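Local coordinates for E3 ubiquitin-protein ligase TRIM65 (Homo sapiens, PDB 7JL4) that acts as an E3 ubiquitin ligase in innate immunity, autophagy and inflammation, and is represented here by its C-terminal PRY-SPRY (B30.2) domain, at residues P10-R13 / K14-N18. Sequence-based numbering, arbitrary orientation.
Sequences PLRR and KLWQN
R12 and W16, one helical turn apart, meet with their flat groups nearly upright to each other: the guanidinium and indole planes stand 78° apart, and NE of R12 lies 3.5 Å from CZ2 of W16. That carbon sits over one face of the guanidinium, toward its rim, while NH2 comes in at the edge of the ring. With CG anti to the backbone N (chi1 -175°) and the chain extended as far as NE, R12 crosses the indole edge obliquely, its CG 3.6 Å from W16 NE1. Both polar ends then converge on E76 of strand 72-79, R12 NH2 in a salt bridge and W16 NE1 in a hydrogen bond. With an alanine in place of W16, E76 OE2 would probably be left without the indole N-H and R12 without the ring it crosses. R13 approaches the far part of the indole more loosely, NH2 to CZ3 3.9 Å. Its carbonyl O accepts a nearly straight bond from Q17 NE2 (2.8 Å, 176°), so the side-chain amide of Q17, and not its backbone N, donates to the carbonyl four residues back; that N bonds K14 O instead. Backbone bonds from K14, L15 and W16 to the carbonyls of P10, L11 and R12 complete the turns. L15 packs inward on Y74 and D143. The whole is a short alpha-helix near the start of the PRY-SPRY domain, laid against its beta-sandwich.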
ATOM      1  N   PRO A  10      -5.341 -20.178  10.301  1.00 35.06           N
ATOM      2  CA  PRO A  10      -6.583 -20.421   9.544  1.00 31.69           C
ATOM      3  C   PRO A  10      -7.342 -19.156   9.158  1.00 41.14           C
ATOM      4  O   PRO A  10      -8.007 -19.139   8.108  1.00 33.93           O
ATOM      5  CB  PRO A  10      -7.406 -21.313  10.487  1.00 42.53           C
ATOM      6  CG  PRO A  10      -6.780 -21.168  11.818  1.00 41.57           C
ATOM      7  CD  PRO A  10      -5.323 -20.925  11.565  1.00 39.95           C
ATOM      8  N   LEU A  11      -7.280 -18.095   9.967  1.00 33.94           N
ATOM      9  CA  LEU A  11      -7.885 -16.835   9.544  1.00 32.89           C
ATOM     10  C   LEU A  11      -7.150 -16.264   8.340  1.00 28.04           C
ATOM     11  O   LEU A  11      -7.775 -15.780   7.389  1.00 30.14           O
ATOM     12  CB  LEU A  11      -7.908 -15.836  10.703  1.00 35.46           C
ATOM     13  CG  LEU A  11      -8.445 -14.441  10.350  1.00 43.76           C
ATOM     14  CD1 LEU A  11      -9.875 -14.526   9.796  1.00 42.54           C
ATOM     15  CD2 LEU A  11      -8.385 -13.470  11.550  1.00 43.35           C
ATOM     16  N   ARG A  12      -5.821 -16.343   8.345  1.00 27.72           N
ATOM     17  CA  ARG A  12      -5.068 -15.863   7.195  1.00 27.30           C
ATOM     18  C   ARG A  12      -5.389 -16.708   5.971  1.00 31.12           C
ATOM     19  O   ARG A  12      -5.504 -16.188   4.854  1.00 26.64           O
ATOM     20  CB  ARG A  12      -3.570 -15.880   7.511  1.00 30.92           C
ATOM     21  CG  ARG A  12      -2.664 -15.283   6.440  1.00 27.54           C
ATOM     22  CD  ARG A  12      -1.187 -15.417   6.854  1.00 29.84           C
ATOM     23  NE  ARG A  12      -0.273 -14.946   5.817  1.00 25.25           N
ATOM     24  CZ  ARG A  12       1.021 -15.234   5.778  1.00 33.38           C
ATOM     25  NH1 ARG A  12       1.552 -16.021   6.719  1.00 31.92           N
ATOM     26  NH2 ARG A  12       1.775 -14.757   4.787  1.00 26.68           N
ATOM     27  N   ARG A  13      -5.555 -18.014   6.164  1.00 25.38           N
ATOM     28  CA  ARG A  13      -5.882 -18.863   5.019  1.00 28.97           C
ATOM     29  C   ARG A  13      -7.237 -18.481   4.436  1.00 30.41           C
ATOM     30  O   ARG A  13      -7.439 -18.553   3.218  1.00 32.44           O
ATOM     31  CB  ARG A  13      -5.858 -20.335   5.432  1.00 30.74           C
ATOM     32  CG  ARG A  13      -5.876 -21.320   4.260  1.00 47.20           C
ATOM     33  CD  ARG A  13      -5.215 -22.643   4.634  1.00 52.45           C
ATOM     34  NE  ARG A  13      -3.754 -22.627   4.592  1.00 52.74           N
ATOM     35  CZ  ARG A  13      -3.050 -22.734   3.471  1.00 51.02           C
ATOM     36  NH1 ARG A  13      -3.679 -22.823   2.309  1.00 47.89           N
ATOM     37  NH2 ARG A  13      -1.724 -22.740   3.505  1.00 54.37           N
ATOM     38  N   LYS A  14      -8.189 -18.077   5.291  1.00 25.80           N
ATOM     39  CA  LYS A  14      -9.478 -17.621   4.776  1.00 26.85           C
ATOM     40  C   LYS A  14      -9.321 -16.346   3.955  1.00 30.48           C
ATOM     41  O   LYS A  14      -9.949 -16.199   2.902  1.00 25.20           O
ATOM     42  CB  LYS A  14     -10.462 -17.404   5.925  1.00 30.27           C
ATOM     43  CG  LYS A  14     -11.808 -16.844   5.510  1.00 37.39           C
ATOM     44  CD  LYS A  14     -12.700 -16.612   6.716  1.00 49.71           C
ATOM     45  CE  LYS A  14     -13.734 -15.522   6.451  1.00 62.57           C
ATOM     46  NZ  LYS A  14     -15.050 -15.838   7.092  1.00 63.62           N
ATOM     47  N   LEU A  15      -8.475 -15.419   4.414  1.00 25.27           N
ATOM     48  CA  LEU A  15      -8.218 -14.199   3.648  1.00 27.42           C
ATOM     49  C   LEU A  15      -7.651 -14.521   2.271  1.00 26.67           C
ATOM     50  O   LEU A  15      -7.999 -13.865   1.270  1.00 24.32           O
ATOM     51  CB  LEU A  15      -7.247 -13.295   4.413  1.00 23.31           C
ATOM     52  CG  LEU A  15      -7.782 -12.645   5.662  1.00 26.22           C
ATOM     53  CD1 LEU A  15      -6.642 -12.004   6.483  1.00 30.14           C
ATOM     54  CD2 LEU A  15      -8.794 -11.617   5.222  1.00 26.36           C
ATOM     55  N   TRP A  16      -6.772 -15.531   2.203  1.00 22.41           N
ATOM     56  CA  TRP A  16      -6.125 -15.910   0.957  1.00 26.88           C
ATOM     57  C   TRP A  16      -7.104 -16.456  -0.067  1.00 27.53           C
ATOM     58  O   TRP A  16      -6.713 -16.639  -1.219  1.00 24.06           O
ATOM     59  CB  TRP A  16      -5.055 -16.987   1.182  1.00 28.60           C
ATOM     60  CG  TRP A  16      -3.779 -16.533   1.830  1.00 27.38           C
ATOM     61  CD1 TRP A  16      -3.473 -15.278   2.328  1.00 29.03           C
ATOM     62  CD2 TRP A  16      -2.630 -17.349   2.059  1.00 28.95           C
ATOM     63  NE1 TRP A  16      -2.190 -15.283   2.838  1.00 25.32           N
ATOM     64  CE2 TRP A  16      -1.656 -16.543   2.679  1.00 35.78           C
ATOM     65  CE3 TRP A  16      -2.328 -18.697   1.783  1.00 32.68           C
ATOM     66  CZ2 TRP A  16      -0.392 -17.042   3.036  1.00 37.24           C
ATOM     67  CZ3 TRP A  16      -1.072 -19.187   2.133  1.00 44.43           C
ATOM     68  CH2 TRP A  16      -0.124 -18.359   2.761  1.00 41.48           C
ATOM     69  N   GLN A  17      -8.341 -16.766   0.319  1.00 25.25           N
ATOM     70  CA  GLN A  17      -9.273 -17.261  -0.685  1.00 30.69           C
ATOM     71  C   GLN A  17      -9.527 -16.222  -1.773  1.00 30.07           C
ATOM     72  O   GLN A  17      -9.914 -16.589  -2.889  1.00 24.03           O
ATOM     73  CB  GLN A  17     -10.572 -17.709  -0.019  1.00 30.91           C
ATOM     74  CG  GLN A  17     -10.328 -18.893   0.958  1.00 37.20           C
ATOM     75  CD  GLN A  17      -9.410 -20.014   0.392  1.00 51.84           C
ATOM     76  OE1 GLN A  17      -9.761 -20.727  -0.569  1.00 39.89           O
ATOM     77  NE2 GLN A  17      -8.209 -20.148   0.989  1.00 33.96           N
ATOM     78  N   ASN A  18      -9.245 -14.948  -1.499  1.00 27.20           N
ATOM     79  CA  ASN A  18      -9.363 -13.878  -2.482  1.00 26.48           C
ATOM     80  C   ASN A  18      -8.006 -13.286  -2.872  1.00 24.49           C
ATOM     81  O   ASN A  18      -7.927 -12.122  -3.285  1.00 26.25           O
ATOM     82  CB  ASN A  18     -10.276 -12.781  -1.943  1.00 26.59           C
ATOM     83  CG  ASN A  18     -11.647 -13.297  -1.574  1.00 28.18           C
ATOM     84  OD1 ASN A  18     -12.365 -13.864  -2.398  1.00 27.04           O
ATOM     85  ND2 ASN A  18     -12.005 -13.133  -0.312  1.00 27.68           N
TER